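Local coordinates for fimbrial structural subunit (Actinomyces naeslundii, PDB 3QDH), which forms the shaft of Actinomyces type 2 fimbriae and mediates adhesion to streptococci and host cells during oral biofilm development, at residues 160-165 with 218-224; 182-188 with 248-254. One frame throughout, in Å; residues are numbered along the deposited sequence.

Contact 1: residues 160-165 with 218-224; sequences DLLIKK and QGAINVK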
loop_
_atom_site.group_PDB
_atom_site.type_symbol
_atom_site.label_atom_id
_atom_site.label_comp_id
_atom_site.label_asym_id
_atom_site.label_seq_id
_atom_site.Cartn_x
_atom_site.Cartn_y
_atom_site.Cartn_z
ATOM N N ASP A 160 -13.883 -0.627 -6.547
ATOM C CA ASP A 160 -14.227 0.664 -7.125
ATOM C C ASP A 160 -15.667 1.051 -6.797
ATOM O O ASP A 160 -16.431 0.250 -6.254
ATOM C CB ASP A 160 -13.963 0.674 -8.636
ATOM C CG ASP A 160 -14.700 -0.423 -9.376
ATOM O OD1 ASP A 160 -15.641 -1.017 -8.813
ATOM O OD2 ASP A 160 -14.333 -0.689 -10.540
ATOM N N LEU A 161 -16.019 2.293 -7.105
ATOM C CA LEU A 161 -17.354 2.809 -6.837
ATOM C C LEU A 161 -17.751 3.728 -7.979
ATOM O O LEU A 161 -16.988 4.620 -8.354
ATOM C CB LEU A 161 -17.377 3.567 -5.504
ATOM C CG LEU A 161 -18.675 4.225 -5.015
ATOM C CD1 LEU A 161 -19.730 3.188 -4.655
ATOM C CD2 LEU A 161 -18.385 5.128 -3.818
ATOM N N LEU A 162 -18.930 3.482 -8.547
ATOM C CA LEU A 162 -19.506 4.386 -9.536
ATOM C C LEU A 162 -20.786 4.980 -8.961
ATOM O O LEU A 162 -21.717 4.253 -8.607
ATOM C CB LEU A 162 -19.755 3.672 -10.870
ATOM C CG LEU A 162 -20.384 4.420 -12.062
ATOM C CD1 LEU A 162 -19.801 5.822 -12.287
ATOM C CD2 LEU A 162 -20.273 3.588 -13.345
ATOM N N ILE A 163 -20.793 6.304 -8.836
ATOM C CA ILE A 163 -21.931 7.052 -8.313
ATOM C C ILE A 163 -22.646 7.719 -9.490
ATOM O O ILE A 163 -21.998 8.271 -10.380
ATOM C CB ILE A 163 -21.469 8.123 -7.287
ATOM C CG1 ILE A 163 -20.696 7.466 -6.134
ATOM C CG2 ILE A 163 -22.657 8.924 -6.748
ATOM C CD1 ILE A 163 -19.733 8.401 -5.410
ATOM N N LYS A 164 -23.976 7.648 -9.499
ATOM C CA LYS A 164 -24.778 8.374 -10.486
ATOM C C LYS A 164 -25.857 9.225 -9.815
ATOM O O LYS A 164 -26.705 8.705 -9.085
ATOM C CB LYS A 164 -25.401 7.422 -11.517
ATOM C CG LYS A 164 -25.964 8.133 -12.751
ATOM C CD LYS A 164 -26.412 7.149 -13.819
ATOM C CE LYS A 164 -26.893 7.875 -15.067
ATOM N NZ LYS A 164 -27.132 6.935 -16.203
ATOM N N LYS A 165 -25.799 10.534 -10.051
ATOM C CA LYS A 165 -26.828 11.460 -9.580
ATOM C C LYS A 165 -27.839 11.662 -10.706
ATOM O O LYS A 165 -27.469 12.060 -11.808
ATOM C CB LYS A 165 -26.203 12.798 -9.159
ATOM C CG LYS A 165 -27.136 13.735 -8.394
ATOM C CD LYS A 165 -27.432 13.214 -6.988
ATOM C CE LYS A 165 -28.410 14.107 -6.243
ATOM N NZ LYS A 165 -29.749 14.171 -6.905
ATOM N N GLN A 218 -22.641 13.589 -17.247
ATOM C CA GLN A 218 -23.492 12.394 -17.235
ATOM C C GLN A 218 -23.978 12.051 -15.828
ATOM O O GLN A 218 -24.623 11.022 -15.613
ATOM C CB GLN A 218 -22.761 11.194 -17.856
ATOM C CG GLN A 218 -22.067 11.484 -19.195
ATOM C CD GLN A 218 -23.009 12.059 -20.246
ATOM O OE1 GLN A 218 -22.670 13.023 -20.937
ATOM N NE2 GLN A 218 -24.199 11.470 -20.369
ATOM N N GLY A 219 -23.668 12.928 -14.876
ATOM C CA GLY A 219 -24.063 12.752 -13.483
ATOM C C GLY A 219 -23.252 11.691 -12.761
ATOM O O GLY A 219 -23.690 11.171 -11.737
ATOM N N ALA A 220 -22.066 11.385 -13.286
ATOM C CA ALA A 220 -21.238 10.286 -12.772
ATOM C C ALA A 220 -20.017 10.744 -11.976
ATOM O O ALA A 220 -19.373 11.736 -12.326
ATOM C CB ALA A 220 -20.801 9.367 -13.919
ATOM N N ILE A 221 -19.724 10.012 -10.899
ATOM C CA ILE A 221 -18.417 10.042 -10.237
ATOM C C ILE A 221 -17.854 8.622 -10.262
ATOM O O ILE A 221 -18.500 7.684 -9.789
ATOM C CB ILE A 221 -18.492 10.522 -8.765
ATOM C CG1 ILE A 221 -19.048 11.945 -8.671
ATOM C CG2 ILE A 221 -17.107 10.462 -8.103
ATOM C CD1 ILE A 221 -19.534 12.320 -7.284
ATOM N N ASN A 222 -16.659 8.465 -10.823
ATOM C CA ASN A 222 -16.006 7.155 -10.866
ATOM C C ASN A 222 -14.802 7.090 -9.934
ATOM O O ASN A 222 -13.757 7.679 -10.209
ATOM C CB ASN A 222 -15.619 6.782 -12.302
ATOM C CG ASN A 222 -14.986 5.400 -12.402
ATOM O OD1 ASN A 222 -15.145 4.557 -11.513
ATOM N ND2 ASN A 222 -14.265 5.161 -13.494
ATOM N N VAL A 223 -14.974 6.387 -8.819
ATOM C CA VAL A 223 -13.903 6.168 -7.847
ATOM C C VAL A 223 -13.192 4.865 -8.205
ATOM O O VAL A 223 -13.732 3.779 -8.002
ATOM C CB VAL A 223 -14.455 6.117 -6.402
ATOM C CG1 VAL A 223 -13.331 5.914 -5.396
ATOM C CG2 VAL A 223 -15.230 7.397 -6.082
ATOM N N LYS A 224 -11.977 4.985 -8.739
ATOM C CA LYS A 224 -11.260 3.836 -9.301
ATOM C C LYS A 224 -10.612 2.907 -8.265
ATOM O O LYS A 224 -10.080 1.852 -8.618
ATOM C CB LYS A 224 -10.234 4.297 -10.348
ATOM C CG LYS A 224 -10.808 4.492 -11.749
ATOM C CD LYS A 224 -9.694 4.702 -12.772
ATOM C CE LYS A 224 -10.158 4.344 -14.183
ATOM N NZ LYS A 224 -9.131 4.652 -15.226
#

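Contact 2: residues 182-188 with 248-254; sequences QFQLYKA and YVLVETK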
loop_
_atom_site.group_PDB
_atom_site.type_symbol
_atom_site.label_atom_id
_atom_site.label_comp_id
_atom_site.label_asym_id
_atom_site.label_seq_id
_atom_site.Cartn_x
_atom_site.Cartn_y
_atom_site.Cartn_z
ATOM N N GLN A 182 -22.222 17.477 -5.461
ATOM C CA GLN A 182 -20.983 17.261 -4.722
ATOM C C GLN A 182 -21.134 16.281 -3.561
ATOM O O GLN A 182 -22.111 16.328 -2.812
ATOM C CB GLN A 182 -20.358 18.592 -4.284
ATOM C CG GLN A 182 -19.730 19.370 -5.441
ATOM C CD GLN A 182 -18.949 20.598 -5.002
ATOM O OE1 GLN A 182 -19.012 21.019 -3.848
ATOM N NE2 GLN A 182 -18.206 21.182 -5.933
ATOM N N PHE A 183 -20.151 15.390 -3.437
ATOM C CA PHE A 183 -20.149 14.321 -2.437
ATOM C C PHE A 183 -18.797 14.237 -1.727
ATOM O O PHE A 183 -17.784 14.722 -2.232
ATOM C CB PHE A 183 -20.438 12.960 -3.091
ATOM C CG PHE A 183 -21.843 12.805 -3.622
ATOM C CD1 PHE A 183 -22.848 12.262 -2.824
ATOM C CD2 PHE A 183 -22.152 13.162 -4.935
ATOM C CE1 PHE A 183 -24.147 12.098 -3.321
ATOM C CE2 PHE A 183 -23.445 12.998 -5.440
ATOM C CZ PHE A 183 -24.443 12.469 -4.633
ATOM N N GLN A 184 -18.804 13.618 -0.548
ATOM C CA GLN A 184 -17.591 13.318 0.209
ATOM C C GLN A 184 -17.698 11.901 0.777
ATOM O O GLN A 184 -18.781 11.469 1.175
ATOM C CB GLN A 184 -17.384 14.335 1.342
ATOM C CG GLN A 184 -17.082 15.760 0.868
ATOM C CD GLN A 184 -16.457 16.631 1.943
ATOM O OE1 GLN A 184 -16.929 16.681 3.080
ATOM N NE2 GLN A 184 -15.394 17.340 1.578
ATOM N N LEU A 185 -16.579 11.178 0.793
ATOM C CA LEU A 185 -16.551 9.796 1.281
ATOM C C LEU A 185 -15.925 9.678 2.667
ATOM O O LEU A 185 -14.895 10.295 2.949
ATOM C CB LEU A 185 -15.814 8.883 0.294
ATOM C CG LEU A 185 -16.620 8.330 -0.883
ATOM C CD1 LEU A 185 -15.704 7.966 -2.042
ATOM C CD2 LEU A 185 -17.478 7.134 -0.460
ATOM N N TYR A 186 -16.555 8.871 3.517
ATOM C CA TYR A 186 -16.087 8.659 4.884
ATOM C C TYR A 186 -15.888 7.179 5.199
ATOM O O TYR A 186 -16.554 6.310 4.628
ATOM C CB TYR A 186 -17.075 9.260 5.896
ATOM C CG TYR A 186 -17.116 10.777 5.941
ATOM C CD1 TYR A 186 -17.975 11.498 5.106
ATOM C CD2 TYR A 186 -16.315 11.490 6.838
ATOM C CE1 TYR A 186 -18.029 12.893 5.154
ATOM C CE2 TYR A 186 -16.358 12.887 6.892
ATOM C CZ TYR A 186 -17.216 13.581 6.049
ATOM O OH TYR A 186 -17.260 14.961 6.097
ATOM N N LYS A 187 -14.965 6.908 6.118
ATOM C CA LYS A 187 -14.834 5.591 6.732
ATOM C C LYS A 187 -16.091 5.290 7.556
ATOM O O LYS A 187 -16.585 6.159 8.275
ATOM C CB LYS A 187 -13.597 5.564 7.635
ATOM C CG LYS A 187 -13.413 4.272 8.414
ATOM C CD LYS A 187 -12.433 4.445 9.560
ATOM C CE LYS A 187 -12.387 3.201 10.434
ATOM N NZ LYS A 187 -13.672 2.958 11.149
ATOM N N ALA A 188 -16.610 4.071 7.430
ATOM C CA ALA A 188 -17.751 3.613 8.229
ATOM C C ALA A 188 -17.286 3.087 9.588
ATOM O O ALA A 188 -16.181 2.551 9.705
ATOM C CB ALA A 188 -18.527 2.539 7.481
ATOM N N TYR A 248 -18.395 1.848 3.425
ATOM C CA TYR A 248 -18.063 3.262 3.512
ATOM C C TYR A 248 -19.356 4.080 3.625
ATOM O O TYR A 248 -20.455 3.540 3.469
ATOM C CB TYR A 248 -17.274 3.705 2.281
ATOM C CG TYR A 248 -15.833 3.253 2.248
ATOM C CD1 TYR A 248 -14.814 4.094 2.692
ATOM C CD2 TYR A 248 -15.483 1.995 1.752
ATOM C CE1 TYR A 248 -13.484 3.695 2.657
ATOM C CE2 TYR A 248 -14.147 1.583 1.712
ATOM C CZ TYR A 248 -13.156 2.443 2.168
ATOM O OH TYR A 248 -11.836 2.068 2.134
ATOM N N VAL A 249 -19.210 5.372 3.908
ATOM C CA VAL A 249 -20.352 6.280 4.051
ATOM C C VAL A 249 -20.226 7.457 3.078
ATOM O O VAL A 249 -19.270 8.239 3.142
ATOM C CB VAL A 249 -20.509 6.780 5.512
ATOM C CG1 VAL A 249 -21.623 7.819 5.624
ATOM C CG2 VAL A 249 -20.781 5.612 6.453
ATOM N N LEU A 250 -21.195 7.562 2.172
ATOM C CA LEU A 250 -21.237 8.644 1.189
ATOM C C LEU A 250 -22.147 9.776 1.668
ATOM O O LEU A 250 -23.293 9.543 2.042
ATOM C CB LEU A 250 -21.703 8.109 -0.168
ATOM C CG LEU A 250 -21.639 9.039 -1.383
ATOM C CD1 LEU A 250 -20.201 9.392 -1.733
ATOM C CD2 LEU A 250 -22.345 8.403 -2.577
ATOM N N VAL A 251 -21.620 10.996 1.658
ATOM C CA VAL A 251 -22.356 12.174 2.114
ATOM C C VAL A 251 -22.482 13.180 0.970
ATOM O O VAL A 251 -21.476 13.594 0.395
ATOM C CB VAL A 251 -21.657 12.845 3.332
ATOM C CG1 VAL A 251 -22.374 14.136 3.745
ATOM C CG2 VAL A 251 -21.587 11.880 4.509
ATOM N N GLU A 252 -23.716 13.562 0.639
ATOM C CA GLU A 252 -23.951 14.642 -0.323
ATOM C C GLU A 252 -23.753 15.997 0.357
ATOM O O GLU A 252 -24.394 16.300 1.367
ATOM C CB GLU A 252 -25.342 14.544 -0.964
ATOM C CG GLU A 252 -25.443 15.306 -2.289
ATOM C CD GLU A 252 -26.847 15.350 -2.890
ATOM O OE1 GLU A 252 -27.729 14.557 -2.489
ATOM O OE2 GLU A 252 -27.063 16.190 -3.789
ATOM N N THR A 253 -22.849 16.797 -0.197
ATOM C CA THR A 253 -22.483 18.081 0.395
ATOM C C THR A 253 -23.086 19.274 -0.352
ATOM O O THR A 253 -23.257 20.354 0.225
ATOM C CB THR A 253 -20.956 18.236 0.482
ATOM O OG1 THR A 253 -20.359 17.818 -0.754
ATOM C CG2 THR A 253 -20.399 17.389 1.631
ATOM N N LYS A 254 -23.400 19.072 -1.632
ATOM C CA LYS A 254 -24.019 20.109 -2.459
ATOM C C LYS A 254 -24.938 19.505 -3.518
ATOM O O LYS A 254 -24.533 18.629 -4.298
ATOM C CB LYS A 254 -22.958 21.002 -3.118
ATOM C CG LYS A 254 -23.523 22.278 -3.760
ATOM C CD LYS A 254 -22.492 23.015 -4.608
ATOM C CE LYS A 254 -22.367 22.428 -6.011
ATOM N NZ LYS A 254 -23.613 22.563 -6.834
#

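Contact 1: residues 160-165 with 218-224
I163 and I221 run alongside one another from the same face, their backbones joined by two hydrogen bonds, I163 N to I221 O and I221 N to I163 O. The first is close to straight, 175° at the hydrogen and in the carbonyl plane. I163 CB lies 3.9 Å from I221 O and 4.1 Å from I221 CB. There the branches part: CG2 is anti to the backbone N, while CG1, opposite the carbonyl carbon (chi1 -58°), runs on to CD1, 4.2 Å from I221 CB. L161 and V223 repeat the pairing on the same face, CB to CB 4.0 Å, and a fifth bond, K165 N to G219 O at 2.8 Å, closes the row. The other face is more exposed; there L162 CD1 comes to 3.4 Å from I221 O and also touches A220 CB, while the extended chain of K164 passes CE 3.9 Å from Q218 O. K165 leads away from 218-224 toward F183 and E252, and its NZ is covalently linked to N287 CG. The 170° between strand directions and the unbroken register define a regular antiparallel pair, one buried face backed by L185 and F183, as in the CnaB-type, SpaA-like prealbumin fold with its Lys-Asn isopeptide bond.

Contact 2: residues 182-188 with 248-254
F183 and E252 lie on the densely packed face of this antiparallel pair, with L250 and L185: E252 CG lies over one face of the phenyl ring, 4.0 Å from its centroid and 26° off the normal, a CH-pi contact displaced from the ring centre. The carboxylate plane is turned 27° from the ring. F183 CD1 also meets L250 CG at 3.7 Å. With CG anti to the backbone N (chi1 -172°), L250 CD1 sits between L185 CD2 and F183 CB, and CD2 lies against F183 CD1.

The opposite face is more open and polar. Y186 CD1 touches V251 CG2 at 3.7 Å, Q184 crosses T253 at about a right angle with CG 3.8 Å from T253 CG2, and Q182 CB rests 3.7 Å from K254 CB, where K254 is exposed. On this side K200 makes a cation-pi contact with Y186.

Q182 O marks the change of register. T253 N donates to Q182 O at 2.8 Å. K254 N reaches Q182 O from the same face of its plane, at 3.3 Å. The hydroxyl of T253 adds a weak bond to this oxygen. Two consecutive residues facing one is a classic beta bulge, here within a sheet whose buried side, touching K165, I163 and I221, belongs to the core of the SpaA-like prealbumin sandwich.

In the fold
After the N-terminal domain, strand 154-165 opens this part of the chain, followed by 182-188, 220-230 and 245-254. Contact 1 closes a loop of 52 residues that contains the first strand of contact 2; contact 2 closes one of 59 that contains the second strand of contact 1. The two closures therefore cross, each spanning one segment of the other. They belong to separate sheets whose inner faces meet: I221 CD1 lies 3.6 Å from F183 CD2, I163 CD1 3.8 Å from L250 CD1, and K165 CE 3.5 Å from E252 OE2. Each contact ties strands within one layer, and the side chains packed between them, centres 12 Å apart, join the layers, away from the zinc site.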